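PDB 2QPX: predicted metal-dependent hydrolase of the TIM-barrel fold from Lactobacillus casei, which binds two zinc ions in a TIM-barrel fold of the amidohydrolase type and is probably a hydrolase, its substrate unknown. Local coordinates for residues 14-19 with 315-320; 19-24 with 100-105. All coordinates share one frame; numbering follows the deposited sequence.

Overall arrangement
Interactions 1 and 2 share Cys-19 and lie about 11 Å apart, centre to centre, around one zinc ion. Strand 14-19 opens the barrel. At its far end the chain continues into residues 19-24, which meet residues 100-105 at the end of the neighbouring parallel strand 95-101: interaction 2, closed early in the sequence. Interaction 1 spans nearly 300 residues, bringing the loop that follows strand 313-314 back against strand 14-19 and so joining the edges of the two parallel sheets, consistent with closure of the barrel. Interaction 1 supplies His-18 and Asp-318 to the zinc and interaction 2 supplies His-20; Asp-318 OD1 and His-20 NE2 stand 3.0 Å apart on the metal.

Interaction 1: 14-19 with 315-320; sequences LLDHHC and FASDAS. With ZN (zinc ion), chain B.
The first zinc site of this amidohydrolase-type barrel is built where strand 14-19 meets the loop 315-320. His-18 and Asp-318 lie side by side, pointing the same way, and the zinc sits at their ends, 2.1 Å from His-18 NE2 and equally far from Asp-318 OD1. The metal, rather than a hydrogen bond, accounts for the closeness of these two atoms. A zinc-bound water also donates to Asp-318 OD2, so both carboxylate oxygens are engaged. Behind the metal, Asp-318 N gives a hydrogen bond of 3.0 Å to His-18 O, tying the two ligand-bearing backbones together.

Further back, Asp-16 grips Ser-317 twice. With CG anti to the backbone N (chi1 -163°), its carboxylate receives Ser-317 N on OD1 at 2.8 Å, from above the carboxylate plane, while Ser-317 OG donates to the syn lone pair of OD2 at 2.5 Å. The same hydroxyl accepts from Ala-319 N in an ST turn, which shapes the loop on both sides of Asp-318. At the other end Leu-14 CD2 lies over one face of the Phe-315 ring, a CH-pi contact 4.1 Å from the centroid, and Phe-315 CE2 reaches Asp-16 CG. A water bridges Leu-15 O and Phe-315 O.

His-18 ND1 is hydrogen-bonded to Gln-226, and His-20 also binds this zinc. Strand 95-101 pairs with 14-19 in the sheet, Leu-263 of strand 260-264 touches His-18, and Tyr-326 of helix 323-342 packs against Asp-16, Cys-19 and Ser-317.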
loop_
_atom_site.group_PDB
_atom_site.type_symbol
_atom_site.label_atom_id
_atom_site.label_comp_id
_atom_site.label_asym_id
_atom_site.label_seq_id
_atom_site.Cartn_x
_atom_site.Cartn_y
_atom_site.Cartn_z
ATOM N N LEU A 14 -16.767 4.777 24.614
ATOM C CA LEU A 14 -16.569 3.886 23.441
ATOM C C LEU A 14 -17.737 2.966 23.291
ATOM O O LEU A 14 -18.132 2.298 24.249
ATOM C CB LEU A 14 -15.283 3.041 23.615
ATOM C CG LEU A 14 -13.964 3.809 23.723
ATOM C CD1 LEU A 14 -12.837 2.871 24.184
ATOM C CD2 LEU A 14 -13.605 4.533 22.389
ATOM N N LEU A 15 -18.271 2.899 22.070
ATOM C CA LEU A 15 -19.251 1.873 21.713
ATOM C C LEU A 15 -18.474 0.911 20.824
ATOM O O LEU A 15 -18.115 1.268 19.699
ATOM C CB LEU A 15 -20.456 2.471 20.993
ATOM C CG LEU A 15 -21.718 1.605 20.931
ATOM C CD1 LEU A 15 -22.896 2.351 20.242
ATOM C CD2 LEU A 15 -21.490 0.182 20.275
ATOM N N ASP A 16 -18.190 -0.272 21.359
ATOM C CA ASP A 16 -17.369 -1.249 20.632
ATOM C C ASP A 16 -18.318 -2.027 19.722
ATOM O O ASP A 16 -18.946 -3.003 20.141
ATOM C CB ASP A 16 -16.653 -2.193 21.598
ATOM C CG ASP A 16 -15.490 -2.942 20.961
ATOM O OD1 ASP A 16 -15.440 -3.029 19.707
ATOM O OD2 ASP A 16 -14.664 -3.485 21.758
ATOM N N HIS A 17 -18.377 -1.597 18.459
ATOM C CA HIS A 17 -19.439 -2.086 17.555
ATOM C C HIS A 17 -19.181 -3.486 16.990
ATOM O O HIS A 17 -20.092 -4.067 16.392
ATOM C CB HIS A 17 -19.759 -1.074 16.434
ATOM C CG HIS A 17 -18.879 -1.244 15.260
ATOM N ND1 HIS A 17 -19.289 -1.914 14.125
ATOM C CD2 HIS A 17 -17.569 -0.927 15.080
ATOM C CE1 HIS A 17 -18.248 -2.036 13.317
ATOM N NE2 HIS A 17 -17.195 -1.433 13.855
ATOM N N HIS A 18 -17.968 -4.006 17.161
ATOM C CA HIS A 18 -17.650 -5.344 16.733
ATOM C C HIS A 18 -16.591 -5.959 17.631
ATOM O O HIS A 18 -15.420 -5.555 17.580
ATOM C CB HIS A 18 -17.164 -5.375 15.282
ATOM C CG HIS A 18 -16.751 -6.747 14.867
ATOM N ND1 HIS A 18 -17.651 -7.708 14.456
ATOM C CD2 HIS A 18 -15.541 -7.342 14.878
ATOM C CE1 HIS A 18 -16.999 -8.835 14.200
ATOM N NE2 HIS A 18 -15.720 -8.647 14.472
ATOM N N CYS A 19 -16.987 -6.989 18.373
ATOM C CA CYS A 19 -16.068 -7.685 19.267
ATOM C C CYS A 19 -16.617 -9.083 19.538
ATOM O O CYS A 19 -17.565 -9.521 18.897
ATOM C CB CYS A 19 -15.816 -6.842 20.533
ATOM S SG CYS A 19 -17.338 -6.443 21.433
ATOM N N PHE A 315 -14.840 3.276 16.007
ATOM C CA PHE A 315 -14.069 2.449 16.935
ATOM C C PHE A 315 -14.652 1.024 17.020
ATOM O O PHE A 315 -15.851 0.831 17.214
ATOM C CB PHE A 315 -14.076 2.995 18.364
ATOM C CG PHE A 315 -13.472 2.053 19.353
ATOM C CD1 PHE A 315 -12.103 1.837 19.366
ATOM C CD2 PHE A 315 -14.272 1.315 20.208
ATOM C CE1 PHE A 315 -11.551 0.926 20.225
ATOM C CE2 PHE A 315 -13.714 0.367 21.071
ATOM C CZ PHE A 315 -12.377 0.211 21.090
ATOM N N ALA A 316 -13.755 0.036 16.922
ATOM C CA ALA A 316 -14.009 -1.312 17.388
ATOM C C ALA A 316 -12.696 -1.905 17.841
ATOM O O ALA A 316 -11.637 -1.476 17.411
ATOM C CB ALA A 316 -14.635 -2.237 16.304
ATOM N N SER A 317 -12.775 -2.891 18.735
ATOM C CA SER A 317 -11.600 -3.655 19.169
ATOM C C SER A 317 -11.353 -4.945 18.395
ATOM O O SER A 317 -10.211 -5.377 18.228
ATOM C CB SER A 317 -11.730 -4.009 20.668
ATOM O OG SER A 317 -12.792 -4.928 20.882
ATOM N N ASP A 318 -12.419 -5.583 17.924
ATOM C CA ASP A 318 -12.337 -6.967 17.458
ATOM C C ASP A 318 -11.777 -7.911 18.535
ATOM O O ASP A 318 -11.265 -8.998 18.214
ATOM C CB ASP A 318 -11.541 -7.138 16.122
ATOM C CG ASP A 318 -11.878 -8.443 15.434
ATOM O OD1 ASP A 318 -13.021 -8.893 15.548
ATOM O OD2 ASP A 318 -11.037 -9.042 14.740
ATOM N N ALA A 319 -11.903 -7.516 19.801
ATOM C CA ALA A 319 -11.276 -8.253 20.868
ATOM C C ALA A 319 -12.104 -9.478 21.276
ATOM O O ALA A 319 -13.340 -9.458 21.225
ATOM C CB ALA A 319 -11.062 -7.332 22.093
ATOM N N SER A 320 -11.403 -10.536 21.699
ATOM C CA SER A 320 -12.013 -11.693 22.335
ATOM C C SER A 320 -11.226 -12.047 23.552
ATOM O O SER A 320 -10.119 -11.548 23.778
ATOM C CB SER A 320 -12.060 -12.943 21.435
ATOM O OG SER A 320 -10.835 -13.620 21.334
HETATM ZN ZN ZN B . -14.298 -10.201 14.528
HETATM O O HOH W 1 -17.891 2.703 17.394
HETATM O O HOH W 2 -12.592 -10.826 13.534
#

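Interaction 2: 19-24 with 100-105; sequences CHFLID and IDTGFV. With ZN (zinc ion), chain B; EDO (1,2-ethanediol), chain L.
His-20 binds the zinc through NE2 at 2.1 Å, and residues 100-105 pack against the ND1 side and one face of its ring. The one N-H of ND1 points mainly to a water at 3.0 Å in the ring plane, with a weak second bond to Asp-101 O. That water also accepts from Phe-21 N and donates to Asp-101 O and Phe-104 O, so four polar atoms of the two segments converge on it and would tend to fix the imidazole's rotation. Phe-104 turns its edge to the face of His-20, a T-shaped pair with planes at 82° and centroids 5.4 Å apart.

Phe-21 is the apolar counterpart. With CG beside the backbone N (chi1 -66°), its ring takes Ile-100 CG2 over one face, 4.1 Å from the centroid, while CZ touches Thr-102 CG2 and the CD2 edge meets Phe-104 O at 3.2 Å. An alanine at Phe-21 would probably open a gap between Ile-100, Thr-102 and Phe-104 O, leaving the turn less firmly held beside the zinc ligand.

The next layer is the strand pairing and the Asp-101 carboxylate. Asp-101 N donates to Cys-19 O at 2.9 Å in the parallel bridge that pairs Cys-19 with Ile-100. Asp-101 OD1 accepts from Gly-103 N, an Asx turn within the type I turn 101-104; OD2 forms a salt bridge to Arg-129 and a hydrogen bond to NZ of the carboxylated lysine at position 167, a ligand of both zincs.

Strand 95-101 lies between 14-19 and 124-127 here; Val-124 backs Ile-100, Leu-113 of helix 113-120 packs on Phe-21, and Tyr-326 of helix 323-342 hydrogen-bonds His-20 O.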
loop_
_atom_site.group_PDB
_atom_site.type_symbol
_atom_site.label_atom_id
_atom_site.label_comp_id
_atom_site.label_asym_id
_atom_site.label_seq_id
_atom_site.Cartn_x
_atom_site.Cartn_y
_atom_site.Cartn_z
ATOM N N CYS A 19 -16.987 -6.989 18.373
ATOM C CA CYS A 19 -16.068 -7.685 19.267
ATOM C C CYS A 19 -16.617 -9.083 19.538
ATOM O O CYS A 19 -17.565 -9.521 18.897
ATOM C CB CYS A 19 -15.816 -6.842 20.533
ATOM S SG CYS A 19 -17.338 -6.443 21.433
ATOM N N HIS A 20 -16.024 -9.780 20.494
ATOM C CA HIS A 20 -16.191 -11.213 20.630
ATOM C C HIS A 20 -16.231 -11.657 22.115
ATOM O O HIS A 20 -15.844 -10.922 23.048
ATOM C CB HIS A 20 -15.061 -11.918 19.896
ATOM C CG HIS A 20 -15.122 -11.740 18.403
ATOM N ND1 HIS A 20 -16.109 -12.310 17.634
ATOM C CD2 HIS A 20 -14.325 -11.050 17.543
ATOM C CE1 HIS A 20 -15.938 -11.944 16.361
ATOM N NE2 HIS A 20 -14.857 -11.184 16.276
ATOM N N PHE A 21 -16.746 -12.860 22.331
ATOM C CA PHE A 21 -16.879 -13.398 23.668
ATOM C C PHE A 21 -15.557 -13.433 24.425
ATOM O O PHE A 21 -14.477 -13.726 23.873
ATOM C CB PHE A 21 -17.342 -14.839 23.636
ATOM C CG PHE A 21 -18.721 -15.056 23.101
ATOM C CD1 PHE A 21 -19.830 -14.535 23.697
ATOM C CD2 PHE A 21 -18.901 -15.848 21.971
ATOM C CE1 PHE A 21 -21.115 -14.811 23.215
ATOM C CE2 PHE A 21 -20.167 -16.101 21.488
ATOM C CZ PHE A 21 -21.265 -15.586 22.119
ATOM N N LEU A 22 -15.682 -13.193 25.732
ATOM C CA LEU A 22 -14.625 -13.496 26.685
ATOM C C LEU A 22 -14.639 -14.963 27.096
ATOM O O LEU A 22 -15.642 -15.651 26.897
ATOM C CB LEU A 22 -14.762 -12.587 27.942
ATOM C CG LEU A 22 -14.655 -11.078 27.700
ATOM C CD1 LEU A 22 -15.218 -10.316 28.934
ATOM C CD2 LEU A 22 -13.204 -10.693 27.476
ATOM N N ILE A 23 -13.537 -15.406 27.701
ATOM C CA ILE A 23 -13.448 -16.739 28.270
ATOM C C ILE A 23 -13.476 -16.706 29.792
ATOM O O ILE A 23 -13.332 -15.675 30.425
ATOM C CB ILE A 23 -12.190 -17.499 27.766
ATOM C CG1 ILE A 23 -10.898 -16.979 28.413
ATOM C CG2 ILE A 23 -12.154 -17.537 26.202
ATOM C CD1 ILE A 23 -9.673 -17.862 28.163
ATOM N N ASP A 24 -13.753 -17.879 30.347
ATOM C CA ASP A 24 -13.724 -18.150 31.793
ATOM C C ASP A 24 -12.394 -17.732 32.415
ATOM O O ASP A 24 -11.352 -18.236 32.020
ATOM C CB ASP A 24 -13.989 -19.660 31.969
ATOM C CG ASP A 24 -14.127 -20.113 33.418
ATOM O OD1 ASP A 24 -13.879 -19.358 34.348
ATOM O OD2 ASP A 24 -14.507 -21.286 33.590
ATOM N N ILE A 100 -21.327 -7.997 20.262
ATOM C CA ILE A 100 -20.568 -9.224 20.100
ATOM C C ILE A 100 -21.114 -10.050 18.917
ATOM O O ILE A 100 -22.304 -10.384 18.849
ATOM C CB ILE A 100 -20.585 -10.093 21.355
ATOM C CG1 ILE A 100 -19.720 -9.409 22.450
ATOM C CG2 ILE A 100 -20.124 -11.522 21.057
ATOM C CD1 ILE A 100 -19.630 -10.123 23.787
ATOM N N ASP A 101 -20.215 -10.338 17.980
ATOM C CA ASP A 101 -20.462 -11.292 16.902
ATOM C C ASP A 101 -20.443 -12.687 17.537
ATOM O O ASP A 101 -19.391 -13.210 17.913
ATOM C CB ASP A 101 -19.381 -11.129 15.829
ATOM C CG ASP A 101 -19.355 -12.259 14.807
ATOM O OD1 ASP A 101 -20.143 -13.217 14.828
ATOM O OD2 ASP A 101 -18.449 -12.128 13.980
ATOM N N THR A 102 -21.613 -13.294 17.682
ATOM C CA THR A 102 -21.726 -14.504 18.467
ATOM C C THR A 102 -21.351 -15.768 17.645
ATOM O O THR A 102 -21.463 -16.882 18.148
ATOM C CB THR A 102 -23.143 -14.649 19.047
ATOM O OG1 THR A 102 -24.086 -14.652 17.971
ATOM C CG2 THR A 102 -23.482 -13.547 20.030
ATOM N N GLY A 103 -20.908 -15.590 16.397
ATOM C CA GLY A 103 -20.521 -16.712 15.552
ATOM C C GLY A 103 -19.105 -17.245 15.770
ATOM O O GLY A 103 -18.780 -18.311 15.282
ATOM N N PHE A 104 -18.256 -16.509 16.492
ATOM C CA PHE A 104 -16.933 -16.998 16.922
ATOM C C PHE A 104 -16.991 -17.431 18.377
ATOM O O PHE A 104 -17.405 -16.660 19.235
ATOM C CB PHE A 104 -15.874 -15.915 16.782
ATOM C CG PHE A 104 -14.551 -16.267 17.443
ATOM C CD1 PHE A 104 -13.796 -17.312 16.983
ATOM C CD2 PHE A 104 -14.125 -15.587 18.593
ATOM C CE1 PHE A 104 -12.626 -17.665 17.620
ATOM C CE2 PHE A 104 -12.951 -15.920 19.208
ATOM C CZ PHE A 104 -12.220 -16.975 18.744
ATOM N N VAL A 105 -16.563 -18.653 18.647
ATOM C CA VAL A 105 -16.614 -19.187 19.999
ATOM C C VAL A 105 -15.213 -19.592 20.429
ATOM O O VAL A 105 -14.656 -20.588 19.936
ATOM C CB VAL A 105 -17.549 -20.391 20.075
ATOM C CG1 VAL A 105 -17.534 -20.985 21.511
ATOM C CG2 VAL A 105 -18.967 -19.997 19.679
HETATM ZN ZN ZN B . -14.298 -10.201 14.528
HETATM C C1 EDO L . -11.639 -24.162 33.107
HETATM O O1 EDO L . -10.265 -24.488 32.863
HETATM C C2 EDO L . -11.767 -23.462 34.453
HETATM O O2 EDO L . -13.151 -23.213 34.771
HETATM O O HOH W 3 -17.487 -13.981 19.696
HETATM O O HOH W 2 -12.592 -10.826 13.534
#